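Local coordinates for protein lysin (Bacillus phage PBC5, PDB 6ILU) that probably binds the bacterial cell wall through an SH3b-type cell-wall-binding domain, directing the phage endolysin to its target, at residues A[10-21]-A[41-51]; A[79-90]-A[106-114]. All coordinates share one frame; numbering follows the deposited sequence.

Contact 1: A[10-21]-A[41-51]; sequences EGIGVALSIYPD and TKKIPYKVFAG. With EDO (1,2-ethanediol), chain J; SO4 (sulfate ion), chain E.
The ring of F49 has two groups at its edge: the carboxylate of E10, with E10 CD 3.8 Å from F49 CE2 and the planes 78° apart, and O1 of an ethanediol probably from the crystallisation liquor; G11 CA approaches obliquely. The Y46 ring is held at its far end by Y46 OH donating to K42 O at 2.6 Å. E10 OE2 and K47 NZ form a weak salt bridge of 3.3 Å, and a water joins K47 NZ to E10 O. The K47 chain bends at chi3 (-62°), turning its amine back to E10. G11, with positive phi (91°), has its CA 3.3 Å from V48 O, a close passage suited to a residue without a side chain. Further along, strands 13-17 and 46-48 pair antiparallel in the SH3b β-sheet, A15 and Y46 exchanging two nearly straight backbone bonds. On the face of A15, V48 CG1 meets I12 CG1 and V48 CG2 meets A15 CB, each at 3.7 Å, with I61 adding cover. S17 OG accepts from Y19 N in an ST turn, where extended K43 donates from NZ to Y19 O (2.8 Å) and weakly to S17 O. D21 OD1 accepts from K43 N at 2.9 Å.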
loop_
_atom_site.group_PDB
_atom_site.type_symbol
_atom_site.label_atom_id
_atom_site.label_comp_id
_atom_site.label_asym_id
_atom_site.label_seq_id
_atom_site.Cartn_x
_atom_site.Cartn_y
_atom_site.Cartn_z
ATOM N N GLU A 10 -5.831 -1.073 -9.573
ATOM C CA GLU A 10 -4.390 -1.125 -9.345
ATOM C C GLU A 10 -4.092 -0.216 -8.169
ATOM O O GLU A 10 -4.892 0.676 -7.878
ATOM C CB GLU A 10 -3.578 -0.665 -10.547
ATOM C CG GLU A 10 -3.896 0.754 -10.990
ATOM C CD GLU A 10 -3.062 1.223 -12.210
ATOM O OE1 GLU A 10 -2.267 0.414 -12.764
ATOM O OE2 GLU A 10 -3.208 2.416 -12.589
ATOM N N GLY A 11 -2.957 -0.434 -7.523
ATOM C CA GLY A 11 -2.515 0.505 -6.484
ATOM C C GLY A 11 -2.977 0.185 -5.085
ATOM O O GLY A 11 -3.913 -0.599 -4.884
ATOM N N ILE A 12 -2.363 0.870 -4.114
ATOM C CA ILE A 12 -2.739 0.698 -2.712
ATOM C C ILE A 12 -3.003 2.030 -2.018
ATOM O O ILE A 12 -3.307 2.053 -0.822
ATOM C CB ILE A 12 -1.677 -0.078 -1.932
ATOM C CG1 ILE A 12 -0.296 0.606 -2.048
ATOM C CG2 ILE A 12 -1.584 -1.560 -2.439
ATOM C CD1 ILE A 12 0.758 0.028 -1.045
ATOM N N GLY A 13 -2.881 3.158 -2.729
ATOM C CA GLY A 13 -3.166 4.442 -2.080
ATOM C C GLY A 13 -2.767 5.586 -3.010
ATOM O O GLY A 13 -2.340 5.330 -4.148
ATOM N N VAL A 14 -2.902 6.810 -2.536
ATOM C CA VAL A 14 -2.530 8.011 -3.287
ATOM C C VAL A 14 -1.705 8.936 -2.371
ATOM O O VAL A 14 -2.139 9.276 -1.257
ATOM C CB VAL A 14 -3.795 8.756 -3.813
ATOM C CG1 VAL A 14 -3.397 10.030 -4.531
ATOM C CG2 VAL A 14 -4.627 7.851 -4.741
ATOM N N ALA A 15 -0.547 9.386 -2.850
ATOM C CA ALA A 15 0.403 10.211 -2.067
ATOM C C ALA A 15 0.523 11.644 -2.611
ATOM O O ALA A 15 0.530 11.849 -3.824
ATOM C CB ALA A 15 1.779 9.543 -2.096
ATOM N N LEU A 16 0.591 12.619 -1.722
ATOM C CA LEU A 16 0.818 13.999 -2.119
ATOM C C LEU A 16 1.956 14.578 -1.288
ATOM O O LEU A 16 1.938 14.447 -0.076
ATOM C CB LEU A 16 -0.470 14.798 -1.897
ATOM C CG LEU A 16 -0.361 16.274 -2.241
ATOM C CD1 LEU A 16 -0.331 16.444 -3.790
ATOM C CD2 LEU A 16 -1.577 16.932 -1.631
ATOM N N SER A 17 2.963 15.153 -1.943
ATOM C CA SER A 17 4.094 15.793 -1.260
ATOM C C SER A 17 3.652 16.711 -0.117
ATOM O O SER A 17 2.716 17.505 -0.291
ATOM C CB SER A 17 4.904 16.637 -2.248
ATOM O OG SER A 17 5.992 17.297 -1.586
ATOM N N ILE A 18 4.357 16.636 1.011
ATOM C CA ILE A 18 4.140 17.627 2.082
ATOM C C ILE A 18 4.826 18.984 1.817
ATOM O O ILE A 18 4.584 19.957 2.539
ATOM C CB ILE A 18 4.623 17.106 3.470
ATOM C CG1 ILE A 18 6.158 16.947 3.487
ATOM C CG2 ILE A 18 3.882 15.786 3.831
ATOM C CD1 ILE A 18 6.745 16.588 4.904
ATOM N N TYR A 19 5.664 19.041 0.785
ATOM C CA TYR A 19 6.454 20.252 0.473
ATOM C C TYR A 19 5.732 21.112 -0.566
ATOM O O TYR A 19 4.791 20.648 -1.210
ATOM C CB TYR A 19 7.838 19.843 -0.050
ATOM C CG TYR A 19 8.599 19.037 0.959
ATOM C CD1 TYR A 19 9.265 19.662 2.013
ATOM C CD2 TYR A 19 8.617 17.656 0.895
ATOM C CE1 TYR A 19 9.943 18.918 2.953
ATOM C CE2 TYR A 19 9.282 16.916 1.840
ATOM C CZ TYR A 19 9.942 17.540 2.848
ATOM O OH TYR A 19 10.603 16.803 3.783
ATOM N N PRO A 20 6.180 22.352 -0.758
ATOM C CA PRO A 20 5.532 23.187 -1.764
ATOM C C PRO A 20 5.714 22.652 -3.169
ATOM O O PRO A 20 6.619 21.865 -3.429
ATOM C CB PRO A 20 6.243 24.531 -1.619
ATOM C CG PRO A 20 6.709 24.518 -0.176
ATOM C CD PRO A 20 7.126 23.121 0.073
ATOM N N ASP A 21 4.834 23.052 -4.068
ATOM C CA ASP A 21 5.032 22.728 -5.486
ATOM C C ASP A 21 6.399 23.300 -5.908
ATOM O O ASP A 21 6.762 24.439 -5.511
ATOM C CB ASP A 21 3.896 23.322 -6.328
ATOM C CG ASP A 21 3.887 22.813 -7.750
ATOM O OD1 ASP A 21 4.589 21.824 -8.056
ATOM O OD2 ASP A 21 3.164 23.428 -8.555
ATOM N N THR A 41 9.583 17.281 -8.753
ATOM C CA THR A 41 9.332 18.657 -8.318
ATOM C C THR A 41 7.882 19.044 -8.595
ATOM O O THR A 41 7.392 20.038 -8.079
ATOM C CB THR A 41 10.270 19.675 -9.019
ATOM O OG1 THR A 41 10.230 19.467 -10.443
ATOM C CG2 THR A 41 11.707 19.526 -8.518
ATOM N N LYS A 42 7.197 18.259 -9.423
ATOM C CA LYS A 42 5.820 18.579 -9.792
ATOM C C LYS A 42 4.894 18.030 -8.752
ATOM O O LYS A 42 4.727 16.816 -8.648
ATOM C CB LYS A 42 5.453 17.983 -11.168
ATOM C CG LYS A 42 4.076 18.372 -11.676
ATOM C CD LYS A 42 4.031 19.876 -11.902
ATOM C CE LYS A 42 2.757 20.355 -12.596
ATOM N NZ LYS A 42 2.822 21.850 -12.783
ATOM N N LYS A 43 4.279 18.908 -7.980
ATOM C CA LYS A 43 3.407 18.450 -6.920
ATOM C C LYS A 43 1.990 18.198 -7.419
ATOM O O LYS A 43 1.231 19.128 -7.670
ATOM C CB LYS A 43 3.370 19.479 -5.788
ATOM C CG LYS A 43 2.502 19.027 -4.639
ATOM C CD LYS A 43 2.648 20.048 -3.516
ATOM C CE LYS A 43 1.743 19.669 -2.363
ATOM N NZ LYS A 43 1.979 20.442 -1.140
ATOM N N ILE A 44 1.673 16.923 -7.606
ATOM C CA ILE A 44 0.332 16.453 -7.920
ATOM C C ILE A 44 0.129 15.152 -7.145
ATOM O O ILE A 44 1.101 14.547 -6.694
ATOM C CB ILE A 44 0.141 16.173 -9.427
ATOM C CG1 ILE A 44 1.247 15.255 -9.915
ATOM C CG2 ILE A 44 0.105 17.441 -10.241
ATOM C CD1 ILE A 44 0.931 14.658 -11.259
ATOM N N PRO A 45 -1.118 14.689 -7.018
ATOM C CA PRO A 45 -1.261 13.361 -6.394
ATOM C C PRO A 45 -0.630 12.249 -7.259
ATOM O O PRO A 45 -0.793 12.268 -8.483
ATOM C CB PRO A 45 -2.779 13.175 -6.296
ATOM C CG PRO A 45 -3.358 14.546 -6.362
ATOM C CD PRO A 45 -2.417 15.348 -7.244
ATOM N N TYR A 46 0.082 11.309 -6.627
ATOM C CA TYR A 46 0.690 10.178 -7.318
ATOM C C TYR A 46 0.139 8.872 -6.769
ATOM O O TYR A 46 0.127 8.689 -5.562
ATOM C CB TYR A 46 2.210 10.191 -7.150
ATOM C CG TYR A 46 2.885 11.348 -7.888
ATOM C CD1 TYR A 46 3.100 11.282 -9.251
ATOM C CD2 TYR A 46 3.293 12.490 -7.194
ATOM C CE1 TYR A 46 3.721 12.335 -9.940
ATOM C CE2 TYR A 46 3.907 13.564 -7.863
ATOM C CZ TYR A 46 4.121 13.465 -9.237
ATOM O OH TYR A 46 4.715 14.528 -9.888
ATOM N N LYS A 47 -0.279 7.956 -7.650
ATOM C CA LYS A 47 -0.724 6.643 -7.196
ATOM C C LYS A 47 0.452 5.852 -6.598
ATOM O O LYS A 47 1.579 5.911 -7.095
ATOM C CB LYS A 47 -1.366 5.849 -8.343
ATOM C CG LYS A 47 -2.056 4.537 -7.842
ATOM C CD LYS A 47 -2.967 3.909 -8.934
ATOM C CE LYS A 47 -4.103 4.856 -9.305
ATOM N NZ LYS A 47 -4.901 4.300 -10.438
ATOM N N VAL A 48 0.195 5.176 -5.482
ATOM C CA VAL A 48 1.180 4.332 -4.817
ATOM C C VAL A 48 0.923 2.876 -5.228
ATOM O O VAL A 48 -0.220 2.381 -5.123
ATOM C CB VAL A 48 1.029 4.445 -3.295
ATOM C CG1 VAL A 48 1.968 3.482 -2.596
ATOM C CG2 VAL A 48 1.325 5.926 -2.831
ATOM N N PHE A 49 1.980 2.191 -5.665
ATOM C CA PHE A 49 1.827 0.826 -6.138
ATOM C C PHE A 49 2.314 -0.236 -5.160
ATOM O O PHE A 49 1.851 -1.387 -5.254
ATOM C CB PHE A 49 2.535 0.671 -7.505
ATOM C CG PHE A 49 1.869 1.490 -8.559
ATOM C CD1 PHE A 49 2.364 2.725 -8.905
ATOM C CD2 PHE A 49 0.666 1.067 -9.111
ATOM C CE1 PHE A 49 1.684 3.519 -9.825
ATOM C CE2 PHE A 49 -0.020 1.842 -10.061
ATOM C CZ PHE A 49 0.483 3.086 -10.405
ATOM N N ALA A 50 3.203 0.122 -4.251
ATOM C CA ALA A 50 3.761 -0.827 -3.287
ATOM C C ALA A 50 4.303 -0.083 -2.103
ATOM O O ALA A 50 4.623 1.114 -2.194
ATOM C CB ALA A 50 4.882 -1.689 -3.908
ATOM N N GLY A 51 4.471 -0.812 -1.015
ATOM C CA GLY A 51 5.028 -0.261 0.215
ATOM C C GLY A 51 6.200 -1.132 0.641
ATOM O O GLY A 51 6.220 -2.371 0.419
HETATM C C1 EDO J . -1.565 -3.717 -7.915
HETATM O O1 EDO J . -1.665 -2.590 -8.799
HETATM C C2 EDO J . -0.310 -3.452 -7.097
HETATM O O2 EDO J . -0.521 -2.202 -6.431
HETATM S S SO4 E . 8.707 15.363 -12.253
HETATM O O1 SO4 E . 9.120 16.556 -11.514
HETATM O O2 SO4 E . 9.784 14.376 -12.228
HETATM O O3 SO4 E . 8.407 15.713 -13.640
HETATM O O4 SO4 E . 7.508 14.801 -11.630
HETATM O O HOH W 1 -6.585 2.253 -9.227
HETATM O O HOH W 2 3.046 15.194 -4.776
HETATM O O HOH W 3 1.529 21.142 -9.784
#

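Contact 2: A[79-90]-A[106-114]; sequences WYKVRSKYPVGW and IDGSEVYNA. With EDO (1,2-ethanediol), chain K; SO4 (sulfate ion), chain F; SO4 (sulfate ion), chain D; EDO (1,2-ethanediol), chain I.
K81 NZ donates to N113 OD1 at 2.8 Å, approaching in the plane of the amide carbonyl, and the other end of the same amide donates from N113 ND2 to O3 of a sulfate at 2.7 Å. K81 NZ also reaches that sulfate, so lysine and asparagine hold one anion between them. The bend of K81 at chi2 (-74°) folds its amine over to N113. W79 crosses the asparagine at about a right angle, its CB 3.6 Å from N113 CG, and presents its ring edge to the sulfate. Strand 81-84 pairs antiparallel with 112-113, V82 and Y112 exchanging two backbone bonds; V82 CG2 packs against A114 CB at 3.9 Å, where a small residue suits the buried site. V111 CG1 lies over one face of the R83 guanidinium, while K140 OXT supplies the salt bridge to R83 NH2. At the far end G89, third residue of the type II turn P87-W90, has the positive phi (107°) that suits glycine, and G89 N reaches out to D107 O (2.8 Å). D107 OD1 forms an Asx turn with S109 N. The donors of K81 and N113 would favour an anionic or hydrogen-bond-accepting group here, as the sulfate, probably from the crystallisation liquor, illustrates.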
loop_
_atom_site.group_PDB
_atom_site.type_symbol
_atom_site.label_atom_id
_atom_site.label_comp_id
_atom_site.label_asym_id
_atom_site.label_seq_id
_atom_site.Cartn_x
_atom_site.Cartn_y
_atom_site.Cartn_z
ATOM N N TRP A 79 -4.468 6.009 2.010
ATOM C CA TRP A 79 -4.377 4.571 1.680
ATOM C C TRP A 79 -5.721 4.076 1.173
ATOM O O TRP A 79 -6.795 4.551 1.608
ATOM C CB TRP A 79 -3.948 3.779 2.909
ATOM C CG TRP A 79 -2.611 4.161 3.406
ATOM C CD1 TRP A 79 -2.340 4.976 4.489
ATOM C CD2 TRP A 79 -1.345 3.777 2.871
ATOM N NE1 TRP A 79 -0.991 5.119 4.648
ATOM C CE2 TRP A 79 -0.347 4.389 3.672
ATOM C CE3 TRP A 79 -0.941 3.003 1.773
ATOM C CZ2 TRP A 79 1.007 4.238 3.422
ATOM C CZ3 TRP A 79 0.420 2.840 1.536
ATOM C CH2 TRP A 79 1.382 3.462 2.347
ATOM N N TYR A 80 -5.672 3.157 0.219
ATOM C CA TYR A 80 -6.880 2.443 -0.147
ATOM C C TYR A 80 -7.369 1.632 1.056
ATOM O O TYR A 80 -6.582 1.122 1.850
ATOM C CB TYR A 80 -6.622 1.542 -1.351
ATOM C CG TYR A 80 -6.422 2.299 -2.650
ATOM C CD1 TYR A 80 -6.629 3.679 -2.739
ATOM C CD2 TYR A 80 -6.046 1.604 -3.807
ATOM C CE1 TYR A 80 -6.480 4.339 -3.946
ATOM C CE2 TYR A 80 -5.879 2.246 -4.987
ATOM C CZ TYR A 80 -6.087 3.616 -5.062
ATOM O OH TYR A 80 -5.913 4.256 -6.269
ATOM N N LYS A 81 -8.693 1.563 1.200
ATOM C CA LYS A 81 -9.344 0.917 2.336
ATOM C C LYS A 81 -9.915 -0.435 1.920
ATOM O O LYS A 81 -10.594 -0.562 0.873
ATOM C CB LYS A 81 -10.473 1.812 2.895
ATOM C CG LYS A 81 -9.970 3.211 3.206
ATOM C CD LYS A 81 -9.123 3.188 4.448
ATOM C CE LYS A 81 -8.565 4.586 4.733
ATOM N NZ LYS A 81 -7.853 4.612 6.021
ATOM N N VAL A 82 -9.639 -1.431 2.769
ATOM C CA VAL A 82 -10.024 -2.817 2.496
ATOM C C VAL A 82 -11.157 -3.209 3.424
ATOM O O VAL A 82 -11.025 -3.086 4.647
ATOM C CB VAL A 82 -8.801 -3.772 2.677
ATOM C CG1 VAL A 82 -9.173 -5.231 2.294
ATOM C CG2 VAL A 82 -7.586 -3.295 1.797
ATOM N N ARG A 83 -12.278 -3.666 2.851
ATOM C CA ARG A 83 -13.434 -4.063 3.668
ATOM C C ARG A 83 -13.948 -5.397 3.208
ATOM O O ARG A 83 -14.007 -5.641 2.012
ATOM C CB ARG A 83 -14.540 -3.032 3.575
ATOM C CG ARG A 83 -14.195 -1.692 4.220
ATOM C CD ARG A 83 -15.342 -0.718 3.916
ATOM N NE ARG A 83 -15.107 0.620 4.452
ATOM C CZ ARG A 83 -14.528 1.605 3.771
ATOM N NH1 ARG A 83 -14.096 1.404 2.526
ATOM N NH2 ARG A 83 -14.377 2.804 4.343
ATOM N N SER A 84 -14.321 -6.261 4.141
ATOM C CA SER A 84 -15.029 -7.503 3.754
ATOM C C SER A 84 -16.258 -7.226 2.879
ATOM O O SER A 84 -16.978 -6.228 3.080
ATOM C CB SER A 84 -15.467 -8.285 5.008
ATOM O OG SER A 84 -16.200 -9.441 4.637
ATOM N N LYS A 85 -16.523 -8.131 1.931
ATOM C CA LYS A 85 -17.772 -8.071 1.176
ATOM C C LYS A 85 -18.937 -8.654 1.979
ATOM O O LYS A 85 -20.080 -8.524 1.571
ATOM C CB LYS A 85 -17.667 -8.836 -0.163
ATOM C CG LYS A 85 -16.761 -8.179 -1.203
ATOM C CD LYS A 85 -16.810 -8.967 -2.511
ATOM C CE LYS A 85 -15.927 -8.309 -3.582
ATOM N NZ LYS A 85 -15.883 -9.187 -4.822
ATOM N N TYR A 86 -18.647 -9.290 3.106
ATOM C CA TYR A 86 -19.638 -10.130 3.800
ATOM C C TYR A 86 -20.039 -9.483 5.115
ATOM O O TYR A 86 -19.306 -8.629 5.614
ATOM C CB TYR A 86 -19.056 -11.528 4.031
ATOM C CG TYR A 86 -18.446 -12.118 2.785
ATOM C CD1 TYR A 86 -17.073 -12.123 2.615
ATOM C CD2 TYR A 86 -19.238 -12.678 1.795
ATOM C CE1 TYR A 86 -16.494 -12.644 1.486
ATOM C CE2 TYR A 86 -18.661 -13.207 0.643
ATOM C CZ TYR A 86 -17.292 -13.182 0.506
ATOM O OH TYR A 86 -16.689 -13.677 -0.620
ATOM N N PRO A 87 -21.184 -9.908 5.694
ATOM C CA PRO A 87 -21.622 -9.261 6.932
ATOM C C PRO A 87 -20.646 -9.479 8.085
ATOM O O PRO A 87 -19.825 -10.385 8.045
ATOM C CB PRO A 87 -22.983 -9.913 7.225
ATOM C CG PRO A 87 -23.106 -11.084 6.340
ATOM C CD PRO A 87 -22.115 -10.939 5.208
ATOM N N VAL A 88 -20.741 -8.641 9.108
ATOM C CA VAL A 88 -19.942 -8.845 10.305
ATOM C C VAL A 88 -20.220 -10.214 10.944
ATOM O O VAL A 88 -21.387 -10.621 11.174
ATOM C CB VAL A 88 -20.193 -7.736 11.338
ATOM C CG1 VAL A 88 -19.387 -8.021 12.583
ATOM C CG2 VAL A 88 -19.827 -6.386 10.751
ATOM N N GLY A 89 -19.143 -10.949 11.179
ATOM C CA GLY A 89 -19.220 -12.266 11.789
ATOM C C GLY A 89 -18.959 -13.361 10.766
ATOM O O GLY A 89 -18.737 -14.505 11.134
ATOM N N TRP A 90 -18.957 -12.987 9.488
ATOM C CA TRP A 90 -18.700 -13.933 8.391
ATOM C C TRP A 90 -17.201 -13.976 8.165
ATOM O O TRP A 90 -16.589 -12.973 7.776
ATOM C CB TRP A 90 -19.476 -13.482 7.148
ATOM C CG TRP A 90 -19.367 -14.338 5.907
ATOM C CD1 TRP A 90 -18.243 -14.591 5.165
ATOM C CD2 TRP A 90 -20.450 -14.953 5.227
ATOM N NE1 TRP A 90 -18.580 -15.375 4.080
ATOM C CE2 TRP A 90 -19.926 -15.594 4.083
ATOM C CE3 TRP A 90 -21.820 -15.032 5.480
ATOM C CZ2 TRP A 90 -20.736 -16.340 3.200
ATOM C CZ3 TRP A 90 -22.637 -15.758 4.590
ATOM C CH2 TRP A 90 -22.076 -16.392 3.469
ATOM N N ILE A 106 -10.347 -12.979 9.793
ATOM C CA ILE A 106 -10.956 -11.797 10.394
ATOM C C ILE A 106 -12.461 -11.942 10.329
ATOM O O ILE A 106 -12.994 -12.827 9.609
ATOM C CB ILE A 106 -10.539 -10.526 9.672
ATOM C CG1 ILE A 106 -10.960 -10.602 8.206
ATOM C CG2 ILE A 106 -9.014 -10.344 9.826
ATOM C CD1 ILE A 106 -10.979 -9.286 7.474
ATOM N N ASP A 107 -13.155 -11.120 11.087
ATOM C CA ASP A 107 -14.609 -11.273 11.167
ATOM C C ASP A 107 -15.349 -10.190 10.392
ATOM O O ASP A 107 -16.571 -10.140 10.391
ATOM C CB ASP A 107 -15.068 -11.309 12.625
ATOM C CG ASP A 107 -14.920 -9.974 13.343
ATOM O OD1 ASP A 107 -14.378 -9.011 12.795
ATOM O OD2 ASP A 107 -15.398 -9.889 14.496
ATOM N N GLY A 108 -14.606 -9.332 9.712
ATOM C CA GLY A 108 -15.240 -8.333 8.866
ATOM C C GLY A 108 -15.732 -7.091 9.584
ATOM O O GLY A 108 -16.386 -6.238 8.980
ATOM N N SER A 109 -15.429 -6.957 10.878
ATOM C CA SER A 109 -15.910 -5.783 11.592
ATOM C C SER A 109 -14.998 -4.566 11.399
ATOM O O SER A 109 -15.397 -3.455 11.721
ATOM C CB SER A 109 -16.053 -6.082 13.092
ATOM O OG SER A 109 -14.791 -6.486 13.609
ATOM N N GLU A 110 -13.794 -4.773 10.888
ATOM C CA GLU A 110 -12.804 -3.683 10.782
ATOM C C GLU A 110 -12.545 -3.252 9.329
ATOM O O GLU A 110 -12.697 -4.053 8.395
ATOM C CB GLU A 110 -11.467 -4.108 11.420
ATOM C CG GLU A 110 -11.543 -4.578 12.883
ATOM C CD GLU A 110 -11.920 -3.485 13.844
ATOM O OE1 GLU A 110 -12.526 -3.801 14.901
ATOM O OE2 GLU A 110 -11.615 -2.305 13.559
ATOM N N VAL A 111 -12.119 -1.994 9.160
ATOM C CA VAL A 111 -11.591 -1.512 7.868
ATOM C C VAL A 111 -10.053 -1.490 7.944
ATOM O O VAL A 111 -9.499 -1.071 8.969
ATOM C CB VAL A 111 -12.113 -0.114 7.551
ATOM C CG1 VAL A 111 -11.578 0.386 6.198
ATOM C CG2 VAL A 111 -13.657 -0.100 7.622
ATOM N N TYR A 112 -9.371 -1.939 6.895
ATOM C CA TYR A 112 -7.909 -1.968 6.885
ATOM C C TYR A 112 -7.322 -1.073 5.823
ATOM O O TYR A 112 -7.999 -0.718 4.860
ATOM C CB TYR A 112 -7.391 -3.391 6.658
ATOM C CG TYR A 112 -7.979 -4.374 7.641
ATOM C CD1 TYR A 112 -9.147 -5.083 7.332
ATOM C CD2 TYR A 112 -7.374 -4.573 8.868
ATOM C CE1 TYR A 112 -9.698 -5.975 8.272
ATOM C CE2 TYR A 112 -7.918 -5.457 9.825
ATOM C CZ TYR A 112 -9.080 -6.155 9.486
ATOM O OH TYR A 112 -9.633 -7.011 10.400
ATOM N N ASN A 113 -6.055 -0.685 6.002
ATOM C CA ASN A 113 -5.330 -0.059 4.892
ATOM C C ASN A 113 -4.646 -1.102 4.039
ATOM O O ASN A 113 -4.069 -2.064 4.572
ATOM C CB ASN A 113 -4.272 0.932 5.413
ATOM C CG ASN A 113 -4.870 2.160 6.023
ATOM O OD1 ASN A 113 -5.977 2.562 5.706
ATOM N ND2 ASN A 113 -4.120 2.781 6.912
ATOM N N ALA A 114 -4.720 -0.940 2.707
ATOM C CA ALA A 114 -3.996 -1.811 1.765
ATOM C C ALA A 114 -2.491 -1.577 1.926
ATOM O O ALA A 114 -2.052 -0.451 1.701
ATOM C CB ALA A 114 -4.413 -1.472 0.343
HETATM C C1 EDO K . -17.131 2.490 6.906
HETATM O O1 EDO K . -17.262 1.088 6.593
HETATM C C2 EDO K . -16.060 2.676 7.964
HETATM O O2 EDO K . -14.980 3.404 7.367
HETATM S S SO4 F . -24.150 -6.674 9.089
HETATM O O1 SO4 F . -23.848 -5.555 9.978
HETATM O O2 SO4 F . -23.075 -6.779 8.111
HETATM O O3 SO4 F . -25.415 -6.439 8.390
HETATM O O4 SO4 F . -24.249 -7.910 9.865
HETATM S S SO4 D . -4.750 6.353 8.053
HETATM O O1 SO4 D . -3.487 6.726 7.411
HETATM O O2 SO4 D . -4.911 7.122 9.282
HETATM O O3 SO4 D . -4.767 4.931 8.367
HETATM O O4 SO4 D . -5.879 6.651 7.179
HETATM C C1 EDO I . -7.927 -6.577 13.471
HETATM O O1 EDO I . -7.939 -7.685 12.534
HETATM C C2 EDO I . -6.521 -6.125 13.833
HETATM O O2 EDO I . -5.806 -5.468 12.752
HETATM O O HOH W 4 -14.357 -5.614 6.840
HETATM O O HOH W 5 -18.626 -6.531 7.196
#

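Both segments of contact 1 precede those of contact 2 in the sequence; the contact centres lie 24 Å apart, with the centre of the chain between them. Both belong to one antiparallel sheet, in which strand 13-17 of contact 1 is the neighbour of strand 75-84, the long, interrupted strand whose later part enters contact 2. They meet directly at Y80: I12 O and Y80 N are 2.8 Å apart, a probable hydrogen bond, and the tyrosine ring packs against E10 and G11 while its hydroxyl lies near K47. Strand 75-84 pairs with 13-17 at one end and with 112-113 and 135-138 at the other, so its hydrogen bonds join the two halves of this cell-wall-binding region into one sheet.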